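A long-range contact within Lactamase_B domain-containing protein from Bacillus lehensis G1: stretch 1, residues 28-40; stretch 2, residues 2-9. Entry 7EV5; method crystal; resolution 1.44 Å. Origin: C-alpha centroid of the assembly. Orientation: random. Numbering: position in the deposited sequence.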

ATOM      1  N   ASP A  28      -3.595   2.964  -0.203  1.00  8.79           N
ATOM      2  CA  ASP A  28      -2.924   3.644   0.899  1.00  8.52           C
ATOM      3  C   ASP A  28      -3.182   5.150   0.993  1.00  9.43           C
ATOM      4  O   ASP A  28      -2.241   5.949   0.914  1.00 10.25           O
ATOM      5  CB  ASP A  28      -1.423   3.375   0.861  1.00  9.56           C
ATOM      6  CG  ASP A  28      -1.067   1.921   1.091  1.00  7.81           C
ATOM      7  OD1 ASP A  28      -1.970   1.073   1.230  1.00  8.92           O
ATOM      8  OD2 ASP A  28       0.147   1.610   1.129  1.00  9.13           O
ATOM      9  N   PRO A  29      -4.439   5.572   1.152  1.00  9.12           N
ATOM     10  CA  PRO A  29      -4.729   6.996   1.376  1.00 10.10           C
ATOM     11  C   PRO A  29      -4.364   7.419   2.794  1.00  8.57           C
ATOM     12  O   PRO A  29      -5.144   7.220   3.731  1.00 10.33           O
ATOM     13  CB  PRO A  29      -6.238   7.076   1.118  1.00 11.35           C
ATOM     14  CG  PRO A  29      -6.767   5.744   1.543  1.00  9.42           C
ATOM     15  CD  PRO A  29      -5.645   4.737   1.293  1.00  9.83           C
ATOM     16  N   GLY A  30      -3.169   7.990   2.950  1.00 11.21           N
ATOM     17  CA  GLY A  30      -2.545   8.079   4.254  1.00 10.85           C
ATOM     18  C   GLY A  30      -2.753   9.365   5.027  1.00 10.54           C
ATOM     19  O   GLY A  30      -2.597   9.381   6.247  1.00 12.85           O
ATOM     20  N   GLY A  31      -3.093  10.439   4.324  1.00 13.57           N
ATOM     21  CA  GLY A  31      -3.244  11.745   4.941  1.00 15.27           C
ATOM     22  C   GLY A  31      -3.818  12.692   3.916  1.00 13.77           C
ATOM     23  O   GLY A  31      -4.150  12.295   2.798  1.00 13.05           O
ATOM     24  N   ASP A  32      -3.945  13.956   4.322  1.00 15.57           N
ATOM     25  CA  ASP A  32      -4.405  15.035   3.442  1.00 14.82           C
ATOM     26  C   ASP A  32      -5.581  14.577   2.576  1.00 13.56           C
ATOM     27  O   ASP A  32      -5.562  14.664   1.345  1.00 14.12           O
ATOM     28  CB  ASP A  32      -3.247  15.569   2.603  1.00 15.91           C
ATOM     29  CG  ASP A  32      -3.502  16.951   2.050  1.00 20.00           C
ATOM     30  OD1 ASP A  32      -4.618  17.489   2.226  1.00 24.94           O
ATOM     31  OD2 ASP A  32      -2.571  17.498   1.431  1.00 22.43           O
ATOM     32  N   ALA A  33      -6.616  14.055   3.248  1.00 12.80           N
ATOM     33  CA  ALA A  33      -7.735  13.440   2.542  1.00 12.96           C
ATOM     34  C   ALA A  33      -8.331  14.377   1.506  1.00 14.74           C
ATOM     35  O   ALA A  33      -8.693  13.947   0.409  1.00 14.69           O
ATOM     36  CB  ALA A  33      -8.819  13.013   3.534  1.00 15.21           C
ATOM     37  N   GLU A  34      -8.432  15.665   1.839  1.00 16.54           N
ATOM     38  CA  GLU A  34      -9.105  16.615   0.960  1.00 15.69           C
ATOM     39  C   GLU A  34      -8.345  16.803  -0.347  1.00 12.76           C
ATOM     40  O   GLU A  34      -8.960  16.966  -1.406  1.00 15.03           O
ATOM     41  CB  GLU A  34      -9.298  17.948   1.690  1.00 16.50           C
ATOM     42  CG  GLU A  34     -10.281  17.891   2.849  1.00 21.53           C
ATOM     43  CD  GLU A  34      -9.761  17.099   4.032  1.00 16.48           C
ATOM     44  OE1 GLU A  34      -8.536  17.153   4.311  1.00 20.85           O
ATOM     45  OE2 GLU A  34     -10.582  16.419   4.679  1.00 23.47           O
ATOM     46  N   ALA A  35      -7.015  16.768  -0.304  1.00 15.37           N
ATOM     47  CA  ALA A  35      -6.248  16.850  -1.543  1.00 17.02           C
ATOM     48  C   ALA A  35      -6.526  15.653  -2.443  1.00 13.97           C
ATOM     49  O   ALA A  35      -6.642  15.797  -3.667  1.00 13.66           O
ATOM     50  CB  ALA A  35      -4.756  16.945  -1.236  1.00 15.43           C
ATOM     51  N   LEU A  36      -6.618  14.457  -1.857  1.00 12.30           N
ATOM     52  CA  LEU A  36      -6.886  13.264  -2.650  1.00 11.91           C
ATOM     53  C   LEU A  36      -8.322  13.247  -3.158  1.00 12.81           C
ATOM     54  O   LEU A  36      -8.558  12.957  -4.337  1.00 12.75           O
ATOM     55  CB  LEU A  36      -6.583  12.010  -1.830  1.00 11.79           C
ATOM     56  CG  LEU A  36      -6.918  10.681  -2.523  1.00 10.59           C
ATOM     57  CD1 LEU A  36      -6.109  10.489  -3.789  1.00 13.09           C
ATOM     58  CD2 LEU A  36      -6.681   9.526  -1.550  1.00 12.01           C
ATOM     59  N   ILE A  37      -9.290  13.558  -2.285  1.00 12.24           N
ATOM     60  CA  ILE A  37     -10.704  13.518  -2.670  1.00 12.26           C
ATOM     61  C   ILE A  37     -10.997  14.542  -3.760  1.00 14.21           C
ATOM     62  O   ILE A  37     -11.646  14.229  -4.766  1.00 16.11           O
ATOM     63  CB  ILE A  37     -11.612  13.719  -1.441  1.00 15.87           C
ATOM     64  CG1 ILE A  37     -11.581  12.478  -0.547  1.00 17.20           C
ATOM     65  CG2 ILE A  37     -13.053  14.015  -1.873  1.00 19.22           C
ATOM     66  CD1 ILE A  37     -12.063  12.745   0.866  1.00 18.82           C
ATOM     67  N   THR A  38     -10.518  15.779  -3.579  1.00 14.16           N
ATOM     68  CA  THR A  38     -10.793  16.810  -4.579  1.00 15.10           C
ATOM     69  C   THR A  38     -10.103  16.511  -5.903  1.00 15.61           C
ATOM     70  O   THR A  38     -10.661  16.816  -6.961  1.00 15.02           O
ATOM     71  CB  THR A  38     -10.464  18.218  -4.066  1.00 16.36           C
ATOM     72  OG1 THR A  38      -9.076  18.311  -3.733  1.00 16.93           O
ATOM     73  CG2 THR A  38     -11.317  18.574  -2.844  1.00 19.37           C
ATOM     74  N   TRP A  39      -8.906  15.904  -5.880  1.00 14.55           N
ATOM     75  CA  TRP A  39      -8.272  15.506  -7.136  1.00 12.98           C
ATOM     76  C   TRP A  39      -9.117  14.478  -7.874  1.00 14.22           C
ATOM     77  O   TRP A  39      -9.355  14.604  -9.082  1.00 15.10           O
ATOM     78  CB  TRP A  39      -6.861  14.965  -6.905  1.00 16.03           C
ATOM     79  CG  TRP A  39      -6.186  14.524  -8.183  1.00 13.52           C
ATOM     80  CD1 TRP A  39      -5.557  15.323  -9.079  1.00 14.22           C
ATOM     81  CD2 TRP A  39      -6.100  13.191  -8.706  1.00 13.89           C
ATOM     82  NE1 TRP A  39      -5.067  14.577 -10.124  1.00 19.20           N
ATOM     83  CE2 TRP A  39      -5.394  13.263  -9.920  1.00 16.79           C
ATOM     84  CE3 TRP A  39      -6.550  11.943  -8.267  1.00 14.16           C
ATOM     85  CZ2 TRP A  39      -5.121  12.137 -10.697  1.00 17.28           C
ATOM     86  CZ3 TRP A  39      -6.277  10.824  -9.041  1.00 18.77           C
ATOM     87  CH2 TRP A  39      -5.569  10.931 -10.240  1.00 15.70           C
ATOM     88  N   LEU A  40      -9.580  13.448  -7.159  1.00 14.73           N
ATOM     89  CA  LEU A  40     -10.430  12.440  -7.784  1.00 15.61           C
ATOM     90  C   LEU A  40     -11.661  13.077  -8.415  1.00 15.50           C
ATOM     91  O   LEU A  40     -12.065  12.706  -9.525  1.00 14.21           O
ATOM     92  CB  LEU A  40     -10.853  11.399  -6.744  1.00 14.67           C
ATOM     93  CG  LEU A  40      -9.750  10.459  -6.250  1.00 11.81           C
ATOM     94  CD1 LEU A  40     -10.148   9.862  -4.920  1.00 13.76           C
ATOM     95  CD2 LEU A  40      -9.470   9.373  -7.284  1.00 13.79           C
TER
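Stretch 2, residues 2-9: FKQIPLGP

Stretch 2 is extended and begins as a strand at Phe 2, and it runs alongside the helix that begins at Ala 33. The two axes make an angle of 151° between their N-to-C directions, so the strand runs roughly antiparallel to the helix. Their closest approach is 9.3 Å, a gap filled by side chains. The backbones come nearest at the loop before the helix, where the CA atoms of Gly 31 and Gly 8 are 4.3 Å apart. Farther along, the CA atoms of Leu 36 and Ile 5 are 7.8 Å apart.

Along stretch 2, alternate residues Lys 3, Ile 5 and Leu 7 point toward stretch 1. Leu 7 is covered most. It has chi1 m and chi2 t. Its CB lies 3.4 Å from Gly 31 O. Its CD1 is 4.1 Å from Leu 36 CB, and its CD2 is 4.3 Å from Ala 35 CB. The side chain thus packs against both the loop and the first turn of the helix.

Trp 39 is the next most covered residue, and Ile 5 follows. Ile 5 CD1 sits over one face of the indole, 4.1 Å from the centroid of the Trp 39 six-membered ring, in a CH-pi contact. The same Ile 5 CD1 is 3.9 Å from Leu 36 CD1. Lys 3 is extended, with all four chi angles t, and its CD comes within 3.5 Å of Trp 39 CZ2, obliquely to the ring.

No direct hydrogen bond joins the stretches. Water 1 bridges them: its O accepts from Gly 8 N at 2.9 Å and donates to Asp 32 OD2 at 2.6 Å. Asp 32 holds the N-cap position of the helix. Gly 8 has phi 82°, a value that favours glycine.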

ATOM      1  N   PHE A   2      -1.619   5.190 -13.758  1.00 13.42           N
ATOM      2  CA  PHE A   2      -1.738   5.430 -12.330  1.00 12.07           C
ATOM      3  C   PHE A   2      -1.024   6.721 -11.979  1.00 13.17           C
ATOM      4  O   PHE A   2      -0.164   7.207 -12.724  1.00 13.88           O
ATOM      5  CB  PHE A   2      -1.205   4.263 -11.471  1.00 14.70           C
ATOM      6  CG  PHE A   2       0.295   4.159 -11.440  1.00 13.19           C
ATOM      7  CD1 PHE A   2       1.027   4.764 -10.429  1.00 18.23           C
ATOM      8  CD2 PHE A   2       0.970   3.430 -12.406  1.00 16.84           C
ATOM      9  CE1 PHE A   2       2.413   4.670 -10.397  1.00 18.02           C
ATOM     10  CE2 PHE A   2       2.355   3.329 -12.378  1.00 19.17           C
ATOM     11  CZ  PHE A   2       3.074   3.948 -11.372  1.00 17.77           C
ATOM     12  N   LYS A   3      -1.393   7.271 -10.825  1.00 12.31           N
ATOM     13  CA  LYS A   3      -0.724   8.435 -10.266  1.00 12.40           C
ATOM     14  C   LYS A   3      -0.184   8.122  -8.879  1.00 10.61           C
ATOM     15  O   LYS A   3      -0.886   7.532  -8.048  1.00 11.85           O
ATOM     16  CB  LYS A   3      -1.644   9.654 -10.203  1.00 13.66           C
ATOM     17  CG  LYS A   3      -0.857  10.926  -9.915  1.00 16.36           C
ATOM     18  CD  LYS A   3      -1.674  12.192 -10.052  1.00 24.24           C
ATOM     19  CE  LYS A   3      -0.744  13.392 -10.237  1.00 25.16           C
ATOM     20  NZ  LYS A   3      -1.411  14.675  -9.882  1.00 33.07           N
ATOM     21  N   GLN A   4       1.057   8.527  -8.647  1.00 12.24           N
ATOM     22  CA  GLN A   4       1.669   8.543  -7.328  1.00 12.68           C
ATOM     23  C   GLN A   4       1.332   9.870  -6.661  1.00 12.83           C
ATOM     24  O   GLN A   4       1.610  10.941  -7.222  1.00 14.29           O
ATOM     25  CB  GLN A   4       3.180   8.412  -7.486  1.00 13.47           C
ATOM     26  CG  GLN A   4       3.973   8.414  -6.186  1.00 14.55           C
ATOM     27  CD  GLN A   4       5.453   8.317  -6.453  1.00 19.42           C
ATOM     28  OE1 GLN A   4       5.999   9.097  -7.225  1.00 23.44           O
ATOM     29  NE2 GLN A   4       6.104   7.336  -5.851  1.00 16.13           N
ATOM     30  N   ILE A   5       0.730   9.801  -5.476  1.00 11.34           N
ATOM     31  CA  ILE A   5       0.247  10.986  -4.766  1.00 13.31           C
ATOM     32  C   ILE A   5       0.788  10.974  -3.342  1.00 12.26           C
ATOM     33  O   ILE A   5       0.191  10.344  -2.455  1.00 12.04           O
ATOM     34  CB  ILE A   5      -1.290  11.065  -4.800  1.00 13.82           C
ATOM     35  CG1 ILE A   5      -1.798  10.979  -6.249  1.00 13.37           C
ATOM     36  CG2 ILE A   5      -1.776  12.347  -4.135  1.00 15.10           C
ATOM     37  CD1 ILE A   5      -3.307  11.011  -6.406  1.00 17.02           C
ATOM     38  N   PRO A   6       1.906  11.648  -3.068  1.00 12.28           N
ATOM     39  CA  PRO A   6       2.383  11.734  -1.684  1.00 11.22           C
ATOM     40  C   PRO A   6       1.423  12.572  -0.856  1.00 13.79           C
ATOM     41  O   PRO A   6       0.940  13.611  -1.312  1.00 15.97           O
ATOM     42  CB  PRO A   6       3.745  12.432  -1.818  1.00 14.06           C
ATOM     43  CG  PRO A   6       4.126  12.287  -3.247  1.00 22.33           C
ATOM     44  CD  PRO A   6       2.855  12.232  -4.029  1.00 15.21           C
ATOM     45  N   LEU A   7       1.129  12.107   0.364  1.00 11.48           N
ATOM     46  CA  LEU A   7       0.109  12.733   1.194  1.00 14.24           C
ATOM     47  C   LEU A   7       0.543  12.802   2.650  1.00 16.15           C
ATOM     48  O   LEU A   7       1.172  11.878   3.167  1.00 13.20           O
ATOM     49  CB  LEU A   7      -1.205  11.947   1.146  1.00 14.23           C
ATOM     50  CG  LEU A   7      -1.955  11.905  -0.187  1.00 13.42           C
ATOM     51  CD1 LEU A   7      -3.026  10.829  -0.137  1.00 13.62           C
ATOM     52  CD2 LEU A   7      -2.576  13.256  -0.517  1.00 14.70           C
ATOM     53  N   GLY A   8       0.164  13.892   3.316  1.00 16.94           N
ATOM     54  CA  GLY A   8       0.390  14.048   4.731  1.00 16.23           C
ATOM     55  C   GLY A   8       1.794  14.514   5.050  1.00 14.06           C
ATOM     56  O   GLY A   8       2.665  14.585   4.178  1.00 15.55           O
ATOM     57  N   PRO A   9       2.044  14.845   6.318  1.00 16.53           N
ATOM     58  CA  PRO A   9       3.404  15.251   6.700  1.00 17.93           C
ATOM     59  C   PRO A   9       4.456  14.196   6.406  1.00 18.14           C
ATOM     60  O   PRO A   9       5.587  14.549   6.053  1.00 19.83           O
ATOM     61  CB  PRO A   9       3.283  15.544   8.203  1.00 26.08           C
ATOM     62  CG  PRO A   9       2.043  14.829   8.638  1.00 26.66           C
ATOM     63  CD  PRO A   9       1.118  14.879   7.461  1.00 17.09           C
TER
HETATM   64  O   HOH W   1      -0.196  16.420   1.877  1.00 20.55           O